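Local coordinates for methylmalonyl-CoA carboxyltransferase 12S subunit (Propionibacterium freudenreichii, PDB 1ON3) that transfers the carboxyl group of methylmalonyl-CoA to the biotin of the 1.3S subunit, forming propanoyl-CoA, as the hexameric core of transcarboxylase, at the interface of chains A and B. Coordinates in Å, arbitrary orientation; residue numbers count along the deposited sequence, not the author numbering. Chains: chain A/B, Methylmalonyl-CoA carboxyltransferase 12S subunit.

Contact 1: the interface of chains A and B. Residues chain A 231-232, 312, 348, 387, 390, 523; chain B 386-387, 390, 523.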
ATOM      1  N   SER A 231     -35.527  -9.161  24.791  1.00 19.27           N
ATOM      2  CA  SER A 231     -35.126  -8.702  23.461  1.00 24.50           C
ATOM      3  C   SER A 231     -33.657  -8.842  23.066  1.00 21.86           C
ATOM      4  O   SER A 231     -33.349  -8.961  21.877  1.00 19.65           O
ATOM      5  CB  SER A 231     -35.542  -7.246  23.294  1.00 25.66           C
ATOM      6  OG  SER A 231     -36.894  -7.078  23.671  1.00 30.12           O
ATOM      7  N   GLY A 232     -32.759  -8.812  24.044  1.00 19.47           N
ATOM      8  CA  GLY A 232     -31.338  -8.925  23.746  1.00 18.46           C
ATOM      9  C   GLY A 232     -30.755  -7.659  23.129  1.00 20.52           C
ATOM     10  O   GLY A 232     -29.651  -7.684  22.564  1.00 20.11           O
ATOM     11  N   TYR A 312     -28.933 -11.381  29.999  1.00 21.73           N
ATOM     12  CA  TYR A 312     -29.439 -11.986  28.762  1.00 18.92           C
ATOM     13  C   TYR A 312     -28.660 -13.268  28.462  1.00 17.89           C
ATOM     14  O   TYR A 312     -27.439 -13.296  28.622  1.00 17.29           O
ATOM     15  CB  TYR A 312     -29.267 -10.998  27.598  1.00 19.41           C
ATOM     16  CG  TYR A 312     -29.775 -11.504  26.269  1.00 22.70           C
ATOM     17  CD1 TYR A 312     -31.141 -11.696  26.054  1.00 19.28           C
ATOM     18  CD2 TYR A 312     -28.891 -11.786  25.215  1.00 20.24           C
ATOM     19  CE1 TYR A 312     -31.621 -12.148  24.834  1.00 18.51           C
ATOM     20  CE2 TYR A 312     -29.368 -12.240  23.978  1.00 21.88           C
ATOM     21  CZ  TYR A 312     -30.737 -12.418  23.798  1.00 18.83           C
ATOM     22  OH  TYR A 312     -31.237 -12.854  22.591  1.00 20.33           O
ATOM     23  N   ASP A 348     -25.810 -15.187  19.571  1.00 18.26           N
ATOM     24  CA  ASP A 348     -25.764 -13.767  19.247  1.00 18.42           C
ATOM     25  C   ASP A 348     -24.906 -12.994  20.248  1.00 19.24           C
ATOM     26  O   ASP A 348     -24.099 -12.129  19.873  1.00 16.33           O
ATOM     27  CB  ASP A 348     -27.162 -13.150  19.266  1.00 20.43           C
ATOM     28  CG  ASP A 348     -27.996 -13.525  18.055  1.00 22.75           C
ATOM     29  OD1 ASP A 348     -27.429 -13.772  16.967  1.00 17.78           O
ATOM     30  OD2 ASP A 348     -29.233 -13.543  18.204  1.00 18.58           O
ATOM     31  N   HIS A 387     -27.749 -18.838  13.338  1.00 18.20           N
ATOM     32  CA  HIS A 387     -27.347 -18.087  14.533  1.00 19.21           C
ATOM     33  C   HIS A 387     -26.067 -18.654  15.140  1.00 14.93           C
ATOM     34  O   HIS A 387     -25.166 -17.908  15.519  1.00 17.16           O
ATOM     35  CB  HIS A 387     -28.453 -18.095  15.605  1.00 19.58           C
ATOM     36  CG  HIS A 387     -29.602 -17.183  15.300  1.00 18.44           C
ATOM     37  ND1 HIS A 387     -30.609 -17.523  14.424  1.00 21.79           N
ATOM     38  CD2 HIS A 387     -29.870 -15.920  15.709  1.00 19.21           C
ATOM     39  CE1 HIS A 387     -31.446 -16.508  14.302  1.00 25.26           C
ATOM     40  NE2 HIS A 387     -31.020 -15.520  15.072  1.00 23.59           N
ATOM     41  N   LYS A 390     -22.790 -17.687  13.561  1.00 15.67           N
ATOM     42  CA  LYS A 390     -22.211 -16.394  13.923  1.00 16.42           C
ATOM     43  C   LYS A 390     -20.991 -16.522  14.819  1.00 15.51           C
ATOM     44  O   LYS A 390     -20.058 -15.720  14.718  1.00 13.85           O
ATOM     45  CB  LYS A 390     -23.249 -15.502  14.617  1.00 14.98           C
ATOM     46  CG  LYS A 390     -24.406 -15.101  13.730  1.00 17.33           C
ATOM     47  CD  LYS A 390     -25.411 -14.228  14.469  1.00 17.06           C
ATOM     48  CE  LYS A 390     -26.723 -14.149  13.687  1.00 18.60           C
ATOM     49  NZ  LYS A 390     -27.718 -13.236  14.325  1.00 18.15           N
ATOM     50  N   CYS A 523     -26.791 -13.598   9.302  1.00 19.26           N
ATOM     51  CA  CYS A 523     -27.828 -12.738   9.849  1.00 21.60           C
ATOM     52  C   CYS A 523     -28.832 -13.559  10.660  1.00 22.39           C
ATOM     53  O   CYS A 523     -29.185 -13.103  11.762  1.00 19.29           O
ATOM     54  CB  CYS A 523     -28.536 -11.990   8.723  1.00 20.18           C
ATOM     55  SG  CYS A 523     -27.480 -10.770   7.914  1.00 25.28           S
ATOM     56  OXT CYS A 523     -29.245 -14.643  10.188  1.00 25.52           O
TER
ATOM     57  N   ARG B 386     -32.453  -4.573  17.120  1.00 19.61           N
ATOM     58  CA  ARG B 386     -31.161  -5.032  16.631  1.00 19.93           C
ATOM     59  C   ARG B 386     -31.235  -5.700  15.248  1.00 22.69           C
ATOM     60  O   ARG B 386     -30.311  -5.555  14.442  1.00 17.51           O
ATOM     61  CB  ARG B 386     -30.502  -5.959  17.662  1.00 17.58           C
ATOM     62  CG  ARG B 386     -31.321  -7.170  18.056  1.00 15.13           C
ATOM     63  CD  ARG B 386     -30.770  -7.806  19.314  1.00 16.61           C
ATOM     64  NE  ARG B 386     -31.622  -8.896  19.788  1.00 16.43           N
ATOM     65  CZ  ARG B 386     -31.578 -10.148  19.338  1.00 20.16           C
ATOM     66  NH1 ARG B 386     -30.705 -10.492  18.392  1.00 24.14           N
ATOM     67  NH2 ARG B 386     -32.425 -11.055  19.823  1.00 17.76           N
ATOM     68  N   HIS B 387     -32.330  -6.400  14.954  1.00 17.25           N
ATOM     69  CA  HIS B 387     -32.461  -7.060  13.648  1.00 19.60           C
ATOM     70  C   HIS B 387     -32.695  -5.983  12.562  1.00 18.76           C
ATOM     71  O   HIS B 387     -32.130  -6.048  11.463  1.00 22.02           O
ATOM     72  CB  HIS B 387     -33.611  -8.111  13.643  1.00 12.96           C
ATOM     73  CG  HIS B 387     -33.270  -9.434  14.296  1.00 15.89           C
ATOM     74  ND1 HIS B 387     -33.355  -9.645  15.657  1.00 12.66           N
ATOM     75  CD2 HIS B 387     -32.896 -10.625  13.761  1.00 17.12           C
ATOM     76  CE1 HIS B 387     -33.051 -10.906  15.932  1.00 21.16           C
ATOM     77  NE2 HIS B 387     -32.767 -11.530  14.799  1.00  5.67           N
ATOM     78  N   LYS B 390     -29.699  -4.093  11.195  1.00 12.12           N
ATOM     79  CA  LYS B 390     -28.904  -4.790  10.188  1.00 17.59           C
ATOM     80  C   LYS B 390     -29.064  -4.185   8.794  1.00 19.06           C
ATOM     81  O   LYS B 390     -28.104  -4.125   8.034  1.00 16.30           O
ATOM     82  CB  LYS B 390     -29.265  -6.276  10.156  1.00 16.85           C
ATOM     83  CG  LYS B 390     -28.943  -7.021  11.446  1.00 14.50           C
ATOM     84  CD  LYS B 390     -29.328  -8.495  11.354  1.00 18.28           C
ATOM     85  CE  LYS B 390     -29.207  -9.165  12.706  1.00 16.58           C
ATOM     86  NZ  LYS B 390     -29.414 -10.651  12.670  1.00 14.75           N
ATOM     87  N   CYS B 523     -26.171  -8.241  15.644  1.00 18.33           N
ATOM     88  CA  CYS B 523     -26.457  -9.667  15.709  1.00 20.37           C
ATOM     89  C   CYS B 523     -27.927  -9.907  16.023  1.00 22.12           C
ATOM     90  O   CYS B 523     -28.567 -10.645  15.243  1.00 19.78           O
ATOM     91  CB  CYS B 523     -25.582 -10.344  16.766  1.00 21.74           C
ATOM     92  SG  CYS B 523     -23.842 -10.464  16.270  1.00 22.02           S
ATOM     93  OXT CYS B 523     -28.407  -9.359  17.038  1.00 20.26           O
TER
HETATM   94  O   HOH W   1     -26.589 -11.062  12.510  1.00 14.23           O
HETATM   95  O   HOH W   2     -30.158 -12.620  16.079  1.00 14.51           O
HETATM   96  O   HOH W   3     -31.699 -13.869  19.361  1.00 22.04           O
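A:Asp348 and B:Cys523 bring their CB atoms to 4.1 Å, a small apolar spot at the middle of a charged contact that joins two subunits of the hexamer. Helix 384-397 of each chain supplies a lysine and a histidine near the two-fold axis, with the C-termini between them. Both central side chains are short, which lets the backbones come close. B:Cys523 ends its chain, and its terminal carboxylate does the polar work. The carboxylate O of B:Cys523 accepts from A:Lys390 NZ at 2.9 Å, while A:Cys523 O takes B:Lys390 NZ at 2.6 Å in the twin arrangement. Each ammonium also binds its own chain's Cys523 O, so the two C-termini are gripped by both lysines. Extended beyond CG, A:Lys390 and B:Lys390 reach toward each other tip to tip, their NZ atoms 3.5 Å apart; the carboxylates probably offset this repulsion, and water 1 bridges the pair. A:Lys390 NZ has a further mate in A:Asp348 OD1, which it meets on the syn side in a salt bridge.

Farther out, B:Arg386 suits a place with several acceptors in different directions. Its CG sits between the backbone N and the carbonyl carbon (chi1 57°), and from there the chain runs extended to NE, carrying the guanidinium to chain A. B:Arg386 NH1 binds B:Cys523 OXT nearly in the guanidinium plane and makes a long, weak salt bridge of 3.4 Å to A:Asp348 OD2, the two planes turned 64° apart. Water 2 joins A:Asp348 OD2, B:Arg386 NH1 and B:Cys523 O. Water 3 links NH2 to the same aspartate oxygen. At the rim, B:Arg386 NE donates to the backbone A:Ser231 O at 2.7 Å, in the carbonyl plane and 158° at the hydrogen.

Contact 2: the interface of chains A and B. Residues chain A 373-376, 380; chain B 203, 207-208, 211-212.
B:Thr203 holds its OG1 beside its own backbone N (chi1 -56°), which turns CG2 the other way, onto the ring of A:Pro375. The partner A:Glu380 is bent at chi2 (-66°), and the bend turns its carboxylate across to the B:Thr203 backbone. There A:Glu380 OE1 accepts B:Thr203 N at 2.8 Å, the donor standing above the carboxylate plane and the bond 154° at the hydrogen. Water 5 joins OE1 to B:Thr203 OG1, and water 4 carries the same hydroxyl to A:Phe373 O. A threonine fits here because one branch is polar and the other apolar: B:Thr203 CG2 lies 3.8 Å from A:Pro375 CB. An alanine in place of A:Glu380 would probably leave B:Thr203 N without its acceptor and water 5 less firmly held.

A:Pro375 is the main apolar piece, a compact, rigid ring wedged against the partner helix. B:Val207 CG1 meets A:Pro375 CG and B:Val211 CG1 meets A:Pro375 CB, both at 4.1 Å; branched valines one turn apart give the ring a smooth bed. Beside them B:Thr212 lays its methyl CG2 3.3 Å from A:Pro375 O, while its hydroxyl bonds back to B:Ile208 O, within the helix.

The chain A loop lies between strand 364-370 and helix 377-381, and it packs on helix 205-212 of chain B and the loop just before it; B:Thr203 from that loop and B:Val207 from the helix both line the methylmalonic acid pocket.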
ATOM      1  N   PHE A 373     -25.387 -27.886  21.487  1.00 14.12           N
ATOM      2  CA  PHE A 373     -26.410 -26.858  21.369  1.00 16.35           C
ATOM      3  C   PHE A 373     -27.713 -27.354  22.011  1.00 20.85           C
ATOM      4  O   PHE A 373     -27.928 -28.561  22.130  1.00 23.03           O
ATOM      5  CB  PHE A 373     -26.639 -26.496  19.900  1.00 16.86           C
ATOM      6  CG  PHE A 373     -25.543 -25.635  19.327  1.00 20.52           C
ATOM      7  CD1 PHE A 373     -24.388 -26.211  18.815  1.00 19.19           C
ATOM      8  CD2 PHE A 373     -25.630 -24.244  19.394  1.00 20.30           C
ATOM      9  CE1 PHE A 373     -23.326 -25.416  18.385  1.00 23.12           C
ATOM     10  CE2 PHE A 373     -24.570 -23.437  18.967  1.00 21.32           C
ATOM     11  CZ  PHE A 373     -23.422 -24.026  18.466  1.00 21.63           C
ATOM     12  N   LEU A 374     -28.565 -26.421  22.427  1.00 20.92           N
ATOM     13  CA  LEU A 374     -29.830 -26.767  23.075  1.00 21.15           C
ATOM     14  C   LEU A 374     -30.787 -27.527  22.174  1.00 21.84           C
ATOM     15  O   LEU A 374     -31.243 -26.996  21.153  1.00 19.30           O
ATOM     16  CB  LEU A 374     -30.542 -25.507  23.567  1.00 19.48           C
ATOM     17  CG  LEU A 374     -31.844 -25.734  24.352  1.00 21.40           C
ATOM     18  CD1 LEU A 374     -31.538 -26.478  25.650  1.00 23.85           C
ATOM     19  CD2 LEU A 374     -32.508 -24.408  24.656  1.00 20.44           C
ATOM     20  N   PRO A 375     -31.107 -28.786  22.536  1.00 21.61           N
ATOM     21  CA  PRO A 375     -32.036 -29.577  21.724  1.00 21.41           C
ATOM     22  C   PRO A 375     -33.427 -28.993  21.922  1.00 23.63           C
ATOM     23  O   PRO A 375     -33.856 -28.759  23.052  1.00 22.84           O
ATOM     24  CB  PRO A 375     -31.916 -30.977  22.318  1.00 23.57           C
ATOM     25  CG  PRO A 375     -30.524 -30.999  22.869  1.00 24.15           C
ATOM     26  CD  PRO A 375     -30.425 -29.642  23.521  1.00 21.78           C
ATOM     27  N   GLY A 376     -34.125 -28.728  20.828  1.00 24.66           N
ATOM     28  CA  GLY A 376     -35.458 -28.167  20.935  1.00 22.74           C
ATOM     29  C   GLY A 376     -36.009 -27.864  19.564  1.00 24.69           C
ATOM     30  O   GLY A 376     -35.322 -27.262  18.743  1.00 23.62           O
ATOM     31  N   GLU A 380     -34.416 -25.213  16.313  1.00 21.55           N
ATOM     32  CA  GLU A 380     -34.245 -25.469  14.886  1.00 24.62           C
ATOM     33  C   GLU A 380     -35.117 -24.505  14.083  1.00 24.83           C
ATOM     34  O   GLU A 380     -34.662 -23.919  13.101  1.00 23.58           O
ATOM     35  CB  GLU A 380     -34.610 -26.920  14.547  1.00 26.02           C
ATOM     36  CG  GLU A 380     -33.806 -27.955  15.339  1.00 34.96           C
ATOM     37  CD  GLU A 380     -32.319 -27.942  15.001  1.00 38.82           C
ATOM     38  OE1 GLU A 380     -31.517 -28.373  15.861  1.00 37.92           O
ATOM     39  OE2 GLU A 380     -31.956 -27.515  13.878  1.00 34.16           O
TER
ATOM     40  N   THR B 203     -29.633 -30.484  15.788  1.00 23.96           N
ATOM     41  CA  THR B 203     -29.970 -31.595  16.671  1.00 21.15           C
ATOM     42  C   THR B 203     -31.053 -32.420  15.963  1.00 22.46           C
ATOM     43  O   THR B 203     -32.070 -31.870  15.527  1.00 19.13           O
ATOM     44  CB  THR B 203     -30.534 -31.097  18.023  1.00 22.72           C
ATOM     45  OG1 THR B 203     -29.601 -30.198  18.631  1.00 26.94           O
ATOM     46  CG2 THR B 203     -30.767 -32.275  18.971  1.00 23.28           C
ATOM     47  N   VAL B 207     -32.421 -37.327  19.331  1.00 31.70           N
ATOM     48  CA  VAL B 207     -31.983 -36.601  20.517  1.00 28.91           C
ATOM     49  C   VAL B 207     -33.045 -35.653  21.043  1.00 27.04           C
ATOM     50  O   VAL B 207     -33.269 -35.578  22.254  1.00 25.65           O
ATOM     51  CB  VAL B 207     -30.700 -35.793  20.255  1.00 28.54           C
ATOM     52  CG1 VAL B 207     -30.464 -34.814  21.400  1.00 26.69           C
ATOM     53  CG2 VAL B 207     -29.514 -36.746  20.122  1.00 26.13           C
ATOM     54  N   ILE B 208     -33.690 -34.916  20.143  1.00 23.23           N
ATOM     55  CA  ILE B 208     -34.734 -33.982  20.552  1.00 24.77           C
ATOM     56  C   ILE B 208     -35.850 -34.693  21.344  1.00 28.90           C
ATOM     57  O   ILE B 208     -36.346 -34.172  22.355  1.00 30.92           O
ATOM     58  CB  ILE B 208     -35.343 -33.274  19.324  1.00 21.86           C
ATOM     59  CG1 ILE B 208     -34.397 -32.164  18.839  1.00 25.54           C
ATOM     60  CG2 ILE B 208     -36.699 -32.706  19.667  1.00 24.56           C
ATOM     61  CD1 ILE B 208     -34.941 -31.353  17.671  1.00 25.20           C
ATOM     62  N   VAL B 211     -34.411 -35.899  24.803  1.00 33.58           N
ATOM     63  CA  VAL B 211     -34.193 -34.753  25.675  1.00 30.44           C
ATOM     64  C   VAL B 211     -35.425 -33.898  25.984  1.00 33.04           C
ATOM     65  O   VAL B 211     -35.636 -33.518  27.139  1.00 35.30           O
ATOM     66  CB  VAL B 211     -33.087 -33.838  25.091  1.00 30.70           C
ATOM     67  CG1 VAL B 211     -32.972 -32.553  25.904  1.00 30.78           C
ATOM     68  CG2 VAL B 211     -31.764 -34.578  25.090  1.00 29.10           C
ATOM     69  N   THR B 212     -36.234 -33.585  24.976  1.00 29.81           N
ATOM     70  CA  THR B 212     -37.404 -32.738  25.206  1.00 29.45           C
ATOM     71  C   THR B 212     -38.737 -33.478  25.211  1.00 28.84           C
ATOM     72  O   THR B 212     -39.772 -32.882  25.494  1.00 30.40           O
ATOM     73  CB  THR B 212     -37.521 -31.627  24.149  1.00 24.20           C
ATOM     74  OG1 THR B 212     -37.953 -32.198  22.907  1.00 29.34           O
ATOM     75  CG2 THR B 212     -36.175 -30.934  23.948  1.00 31.65           C
TER
HETATM   76  O   HOH W   4     -27.609 -30.848  20.512  1.00 25.24           O
HETATM   77  O   HOH W   5     -29.884 -27.512  18.115  1.00 28.08           O

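Contact 1 and contact 2 lie about 21 Å apart between their C-alpha centres and share no residue. In sequence they are neighbours: helix 377-381, which supplies the glutamate of contact 2, is soon followed by helix 384-397, which carries the arginine, histidine and lysine of contact 1. Contact 1 brings matching residues of both chains together, as expected close to the two-fold axis; contact 2 lies away from it, joining the C-terminal half of one subunit to the N-terminal half of the other. Together with their twins they would hold the dimer both at its centre and beside its substrate pockets, within the hexamer.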